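Local coordinates for protein phosphoglycerate dehydrogenase (Lactobacillus plantarum, PDB 3EVT) that probably catalyses the NAD-dependent oxidation of 3-phosphoglycerate to 3-phosphohydroxypyruvate, the step that leads into serine biosynthesis, at residues Gln14-Gln17 / Leu18-Thr21; Val232-Thr235 / Ala236-Ala240; Phe289-Phe292 / Ala293-Ala297. All coordinates share one frame; numbering follows the deposited sequence.

Contact 1 (Gln14-Gln17 / Leu18-Thr21)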
loop_
_atom_site.group_PDB
_atom_site.type_symbol
_atom_site.label_atom_id
_atom_site.label_comp_id
_atom_site.label_asym_id
_atom_site.label_seq_id
_atom_site.Cartn_x
_atom_site.Cartn_y
_atom_site.Cartn_z
ATOM N N GLN A 14 8.586 23.315 -8.660
ATOM C CA GLN A 14 7.495 23.123 -7.723
ATOM C C GLN A 14 6.513 24.296 -7.855
ATOM O O GLN A 14 5.305 24.098 -7.981
ATOM C CB GLN A 14 8.049 22.991 -6.299
ATOM C CG GLN A 14 8.884 21.737 -6.103
ATOM C CD GLN A 14 9.538 21.595 -4.697
ATOM O OE1 GLN A 14 9.900 22.578 -4.028
ATOM N NE2 GLN A 14 9.703 20.343 -4.266
ATOM N N LEU A 15 7.055 25.514 -7.848
ATOM C CA LEU A 15 6.284 26.754 -8.068
ATOM C C LEU A 15 5.530 26.727 -9.412
ATOM O O LEU A 15 4.344 27.039 -9.458
ATOM C CB LEU A 15 7.194 28.000 -7.941
ATOM C CG LEU A 15 6.553 29.384 -8.078
ATOM C CD1 LEU A 15 5.662 29.689 -6.882
ATOM C CD2 LEU A 15 7.607 30.478 -8.238
ATOM N N GLN A 16 6.192 26.317 -10.491
ATOM C CA GLN A 16 5.519 26.181 -11.783
ATOM C C GLN A 16 4.307 25.250 -11.760
ATOM O O GLN A 16 3.223 25.622 -12.204
ATOM C CB GLN A 16 6.496 25.717 -12.870
ATOM C CG GLN A 16 7.158 26.855 -13.644
ATOM C CD GLN A 16 6.146 27.835 -14.257
ATOM O OE1 GLN A 16 6.535 28.857 -14.832
ATOM N NE2 GLN A 16 4.856 27.532 -14.135
ATOM N N GLN A 17 4.506 24.032 -11.266
ATOM C CA GLN A 17 3.411 23.080 -11.078
ATOM C C GLN A 17 2.212 23.774 -10.473
ATOM O O GLN A 17 1.112 23.617 -10.973
ATOM C CB GLN A 17 3.788 21.965 -10.091
ATOM C CG GLN A 17 4.475 20.751 -10.681
ATOM C CD GLN A 17 5.366 20.013 -9.640
ATOM O OE1 GLN A 17 4.906 19.633 -8.551
ATOM N NE2 GLN A 17 6.639 19.812 -9.989
ATOM N N LEU A 18 2.439 24.498 -9.376
ATOM C CA LEU A 18 1.382 25.141 -8.608
ATOM C C LEU A 18 0.665 26.195 -9.440
ATOM O O LEU A 18 -0.551 26.252 -9.483
ATOM C CB LEU A 18 1.949 25.819 -7.361
ATOM C CG LEU A 18 2.249 24.962 -6.139
ATOM C CD1 LEU A 18 2.761 25.824 -5.027
ATOM C CD2 LEU A 18 0.992 24.255 -5.704
ATOM N N GLN A 19 1.449 27.039 -10.089
ATOM C CA GLN A 19 0.881 28.158 -10.802
ATOM C C GLN A 19 0.077 27.718 -12.009
ATOM O O GLN A 19 -0.939 28.352 -12.297
ATOM C CB GLN A 19 1.951 29.152 -11.203
ATOM C CG GLN A 19 2.717 29.718 -10.010
ATOM C CD GLN A 19 3.794 30.725 -10.445
ATOM O OE1 GLN A 19 3.939 31.809 -9.863
ATOM N NE2 GLN A 19 4.542 30.368 -11.488
ATOM N N THR A 20 0.490 26.627 -12.676
ATOM C CA THR A 20 -0.318 26.063 -13.785
ATOM C C THR A 20 -1.443 25.123 -13.374
ATOM O O THR A 20 -2.429 25.020 -14.074
ATOM C CB THR A 20 0.529 25.294 -14.853
ATOM O OG1 THR A 20 0.715 23.942 -14.420
ATOM C CG2 THR A 20 1.858 25.939 -15.016
ATOM N N THR A 21 -1.302 24.406 -12.277
ATOM C CA THR A 21 -2.377 23.581 -11.825
ATOM C C THR A 21 -3.466 24.451 -11.235
ATOM O O THR A 21 -4.624 24.040 -11.167
ATOM C CB THR A 21 -1.891 22.665 -10.725
ATOM O OG1 THR A 21 -0.820 21.866 -11.215
ATOM C CG2 THR A 21 -2.959 21.758 -10.284
#
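Gln19 reaches back along the helix, its chain extended, and lies against Leu15. Its CG sits 3.2 Å from Leu15 O. Further out its amide reaches the leucine branch, with Gln19 CD 3.9 Å from Leu15 CG and Gln19 OE1 near Leu15 CG and CD1. The two side chains cross at a slant. Gln19 CG is anti to its own carbonyl carbon (chi1 -59°), and this turns the chain back toward residue 15. On its other flank Gln19 meets Gln16. Their NE2 atoms stand 3.9 Å apart, with the amide planes steeply inclined, a contact without a hydrogen bond. Trimming Gln19 to an alanine would probably leave Leu15 CG and CD1 without the amide that lies against them.

Gln17 takes part mainly through its backbone. Its carbonyl O accepts two bonds from Thr21. The Thr21 OG1 bond is short, 2.6 Å to Gln17 O, and comes from above the carbonyl plane. Thr21 N reaches the same Gln17 O at 2.9 Å from the opposite face. One oxygen is thus gripped twice at the last turn of helix 12-21.

Leu18 is the buried member. Its N bonds to Gln14 O at 3.2 Å, and its CB rests 3.4 Å from Leu15 O. Its side chain turns to the protein interior and packs on Phe289 of helix 284-302 and on Phe27 of strand 26-29. Gln14 is held by bonds to Lys11 N and Arg285 O.

This is an amphipathic surface helix with regular i to i+4 bonding. It is the crossover helix of the beta-alpha-beta unit formed by strand 3-6, helix 12-21 and strand 26-29.

Contact 2 (Val232-Thr235 / Ala236-Ala240)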
loop_
_atom_site.group_PDB
_atom_site.type_symbol
_atom_site.label_atom_id
_atom_site.label_comp_id
_atom_site.label_asym_id
_atom_site.label_seq_id
_atom_site.Cartn_x
_atom_site.Cartn_y
_atom_site.Cartn_z
ATOM N N VAL A 232 19.660 -10.493 14.468
ATOM C CA VAL A 232 19.465 -11.701 13.712
ATOM C C VAL A 232 20.747 -12.527 13.629
ATOM O O VAL A 232 21.803 -12.074 13.185
ATOM C CB VAL A 232 18.998 -11.342 12.268
ATOM C CG1 VAL A 232 19.009 -12.555 11.332
ATOM C CG2 VAL A 232 17.645 -10.607 12.302
ATOM N N ASP A 233 20.622 -13.769 14.068
ATOM C CA ASP A 233 21.675 -14.751 14.004
ATOM C C ASP A 233 21.743 -15.283 12.573
ATOM O O ASP A 233 20.850 -16.024 12.100
ATOM C CB ASP A 233 21.340 -15.837 15.018
ATOM C CG ASP A 233 22.404 -16.916 15.106
ATOM O OD1 ASP A 233 23.055 -17.202 14.085
ATOM O OD2 ASP A 233 22.533 -17.522 16.208
ATOM N N THR A 234 22.808 -14.908 11.883
ATOM C CA THR A 234 22.962 -15.179 10.467
ATOM C C THR A 234 22.977 -16.686 10.210
ATOM O O THR A 234 22.434 -17.181 9.219
ATOM C CB THR A 234 24.300 -14.581 9.959
ATOM O OG1 THR A 234 24.189 -13.155 9.825
ATOM C CG2 THR A 234 24.620 -15.140 8.623
ATOM N N THR A 235 23.599 -17.420 11.122
ATOM C CA THR A 235 23.686 -18.866 10.971
ATOM C C THR A 235 22.347 -19.575 11.136
ATOM O O THR A 235 21.943 -20.357 10.253
ATOM C CB THR A 235 24.741 -19.455 11.934
ATOM O OG1 THR A 235 26.026 -18.996 11.490
ATOM C CG2 THR A 235 24.701 -20.982 11.904
ATOM N N ALA A 236 21.664 -19.255 12.236
ATOM C CA ALA A 236 20.316 -19.762 12.484
ATOM C C ALA A 236 19.387 -19.446 11.302
ATOM O O ALA A 236 18.620 -20.319 10.843
ATOM C CB ALA A 236 19.776 -19.179 13.759
ATOM N N LEU A 237 19.480 -18.205 10.799
ATOM C CA LEU A 237 18.662 -17.751 9.678
ATOM C C LEU A 237 18.857 -18.679 8.460
ATOM O O LEU A 237 17.878 -19.213 7.888
ATOM C CB LEU A 237 18.948 -16.269 9.343
ATOM C CG LEU A 237 18.266 -15.733 8.042
ATOM C CD1 LEU A 237 16.724 -15.744 8.095
ATOM C CD2 LEU A 237 18.739 -14.355 7.610
ATOM N N MET A 238 20.117 -18.897 8.077
ATOM C CA MET A 238 20.392 -19.746 6.934
ATOM C C MET A 238 19.903 -21.177 7.144
ATOM O O MET A 238 19.355 -21.779 6.208
ATOM C CB MET A 238 21.864 -19.674 6.518
ATOM C CG MET A 238 22.224 -18.302 5.864
ATOM S SD MET A 238 23.880 -18.283 5.159
ATOM C CE MET A 238 24.737 -18.167 6.721
ATOM N N THR A 239 20.036 -21.696 8.373
ATOM C CA THR A 239 19.509 -23.023 8.655
ATOM C C THR A 239 17.959 -23.091 8.742
ATOM O O THR A 239 17.349 -24.051 8.242
ATOM C CB THR A 239 20.336 -23.790 9.782
ATOM O OG1 THR A 239 20.066 -23.240 11.052
ATOM C CG2 THR A 239 21.855 -23.639 9.550
ATOM N N ALA A 240 17.321 -22.043 9.268
ATOM C CA ALA A 240 15.833 -21.940 9.236
ATOM C C ALA A 240 15.268 -21.930 7.812
ATOM O O ALA A 240 14.205 -22.498 7.561
ATOM C CB ALA A 240 15.356 -20.720 9.956
#
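Asp233 caps the start of helix 234-242, and Ala236 N makes the capping bond with it. Ala236 N donates to Asp233 OD1 at 3.1 Å along a nearly straight N-H line (171°). The donor lies well above the carboxylate plane. Thr235 N adds a weak bond to the same OD1. With CG anti to the backbone N (chi1 -177°), the carboxylate lies over the first turn. The methyl of Ala236 packs against the same face, CB to Asp233 CG 3.7 Å. The other oxygen, OD2, is bonded to Ser210 OG, so both ends of the carboxylate are held. The carboxylate also lies near the amino end of the helix dipole, which would be expected to favour its charged form.

The buried side is closely packed. Leu237 N bonds to Asp233 O at 2.9 Å, and Leu237 CB rests on the same oxygen. Beyond it Leu237 CD2 meets Val232 CG1 at 4.1 Å, where the two side chains cross at a slant. Thr234 and Met238 are also close. They run alongside each other in the same direction. The bend of Met238 at chi3 (-75°) brings its CE back to Thr234 CG2, 3.6 Å away.

The side of Thr235 and Thr239 is looser. Thr235 is exposed and takes part chiefly through its backbone. Its O accepts from Thr239 N at 3.0 Å, and the methyl CG2 of Thr239 lies against that oxygen.

The helix links strand 222-225 to strand 248-251 in a beta-alpha-beta unit of the NAD-binding domain. Leu237 packs on Leu223 of the first strand and on Ala249 and Leu251 of the second. Ala236 and Ala240 face Phe214 of helix 211-215.

Contact 3 (Phe289-Phe292 / Ala293-Ala297)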
loop_
_atom_site.group_PDB
_atom_site.type_symbol
_atom_site.label_atom_id
_atom_site.label_comp_id
_atom_site.label_asym_id
_atom_site.label_seq_id
_atom_site.Cartn_x
_atom_site.Cartn_y
_atom_site.Cartn_z
ATOM N N PHE A 289 7.614 19.382 0.207
ATOM C CA PHE A 289 6.706 20.000 -0.767
ATOM C C PHE A 289 5.492 19.139 -1.145
ATOM O O PHE A 289 4.376 19.657 -1.162
ATOM C CB PHE A 289 7.426 20.465 -2.037
ATOM C CG PHE A 289 6.493 21.143 -3.028
ATOM C CD1 PHE A 289 6.018 22.437 -2.783
ATOM C CD2 PHE A 289 6.055 20.473 -4.167
ATOM C CE1 PHE A 289 5.124 23.089 -3.683
ATOM C CE2 PHE A 289 5.139 21.111 -5.088
ATOM C CZ PHE A 289 4.673 22.412 -4.837
ATOM N N PRO A 290 5.691 17.823 -1.429
ATOM C CA PRO A 290 4.521 16.960 -1.721
ATOM C C PRO A 290 3.485 16.941 -0.586
ATOM O O PRO A 290 2.284 16.755 -0.862
ATOM C CB PRO A 290 5.137 15.571 -1.854
ATOM C CG PRO A 290 6.553 15.804 -2.285
ATOM C CD PRO A 290 6.968 17.091 -1.580
ATOM N N ILE A 291 3.945 17.111 0.666
ATOM C CA ILE A 291 3.017 17.219 1.798
ATOM C C ILE A 291 2.072 18.430 1.638
ATOM O O ILE A 291 0.863 18.267 1.665
ATOM C CB ILE A 291 3.703 17.186 3.201
ATOM C CG1 ILE A 291 4.346 15.815 3.437
ATOM C CG2 ILE A 291 2.660 17.424 4.329
ATOM C CD1 ILE A 291 5.315 15.763 4.678
ATOM N N PHE A 292 2.632 19.611 1.449
ATOM C CA PHE A 292 1.869 20.817 1.093
ATOM C C PHE A 292 1.004 20.661 -0.184
ATOM O O PHE A 292 -0.174 20.942 -0.149
ATOM C CB PHE A 292 2.800 22.020 0.876
ATOM C CG PHE A 292 2.047 23.253 0.497
ATOM C CD1 PHE A 292 1.112 23.795 1.395
ATOM C CD2 PHE A 292 2.210 23.828 -0.751
ATOM C CE1 PHE A 292 0.376 24.903 1.043
ATOM C CE2 PHE A 292 1.470 24.924 -1.124
ATOM C CZ PHE A 292 0.563 25.466 -0.242
ATOM N N ALA A 293 1.593 20.206 -1.278
ATOM C CA ALA A 293 0.863 19.984 -2.531
ATOM C C ALA A 293 -0.392 19.110 -2.333
ATOM O O ALA A 293 -1.497 19.443 -2.829
ATOM C CB ALA A 293 1.815 19.357 -3.620
ATOM N N ALA A 294 -0.251 18.036 -1.561
ATOM C CA ALA A 294 -1.421 17.156 -1.250
ATOM C C ALA A 294 -2.433 17.810 -0.334
ATOM O O ALA A 294 -3.634 17.768 -0.621
ATOM C CB ALA A 294 -0.961 15.814 -0.661
ATOM N N ASN A 295 -1.985 18.427 0.759
ATOM C CA ASN A 295 -2.911 19.144 1.639
ATOM C C ASN A 295 -3.617 20.333 0.954
ATOM O O ASN A 295 -4.804 20.599 1.215
ATOM C CB ASN A 295 -2.227 19.617 2.905
ATOM C CG ASN A 295 -2.090 18.505 3.959
ATOM O OD1 ASN A 295 -2.937 17.613 4.038
ATOM N ND2 ASN A 295 -1.054 18.582 4.781
ATOM N N PHE A 296 -2.900 21.033 0.085
ATOM C CA PHE A 296 -3.490 22.123 -0.665
ATOM C C PHE A 296 -4.511 21.631 -1.723
ATOM O O PHE A 296 -5.555 22.234 -1.877
ATOM C CB PHE A 296 -2.385 22.986 -1.293
ATOM C CG PHE A 296 -2.887 24.186 -2.106
ATOM C CD1 PHE A 296 -3.383 25.315 -1.490
ATOM C CD2 PHE A 296 -2.774 24.185 -3.491
ATOM C CE1 PHE A 296 -3.830 26.426 -2.244
ATOM C CE2 PHE A 296 -3.215 25.269 -4.249
ATOM C CZ PHE A 296 -3.734 26.400 -3.630
ATOM N N ALA A 297 -4.232 20.545 -2.436
ATOM C CA ALA A 297 -5.192 20.027 -3.406
ATOM C C ALA A 297 -6.539 19.675 -2.765
ATOM O O ALA A 297 -7.606 19.959 -3.321
ATOM C CB ALA A 297 -4.597 18.828 -4.211
#
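Phe292 and Phe296 form the aromatic part of this contact, one helix turn apart. They lie alongside each other and point the same way. Their planes are nearly parallel, at 25°, but slid apart with centroids 5.6 Å from each other, so the rings barely overlap. The closer approach is a CH-pi contact. Phe296 CB stands over one face of the Phe292 ring, 4.2 Å from its centroid and offset toward the CZ rim. Both side chains have CG anti to the backbone N (chi1 179° and -180°), which keeps them in step. Tyr45 stacks with Phe292, while Tyr22 and Trp25 meet Phe296 edge-to-face.

A smaller apolar contact joins Phe289 CE2 to Ala293 CB, 4.0 Å apart.

All of this lies on helix 284-302, which follows the last strand of the Rossmann-type sheet and packs on the other, five-stranded sheet. Phe292 reaches Val43 of strand 41-45 and Phe64 of strand 64-66 there.

The i to i+4 backbone bonds run through the segments. Ala293 N points almost straight at Phe289 O, 2.8 Å away. Phe296 N binds Phe292 O at 2.7 Å. Pro290 has no N-H to give to the preceding turn, and the helix is kinked there. Its own O still accepts from Ala294 N at 2.9 Å, and Pro290 packs on Gly137 of the second subunit.

The polar side chain is Asn295, which runs alongside Ile291 with ND2 3.9 Å from Ile291 CG2. Its buried amide is satisfied at both ends: OD1 accepts from Val306 N and Arg307 N, and ND2 is bonded to Gln66 OE1.

In the fold
The contacts come in series along the chain, contacts 1 and 3 each within a helix, contact 2 at the start of one. Contacts 1 and 3 have centres about 12 Å apart and touch where Phe289 of helix 284-302 packs on Gln14, Gln17 and Leu18 of helix 12-21. Both helices belong with the five-stranded parallel sheet, so the chain returns near its end to the domain in which it began. Contact 2 lies on the opposite side of the chain's centre, in the NAD-binding domain, built on the seven-stranded sheet. Its centre is about 51 Å from contact 1 and 44 Å from contact 3. This matches the two-domain build of D-2-hydroxyacid dehydrogenases, whose active site usually lies between the domains.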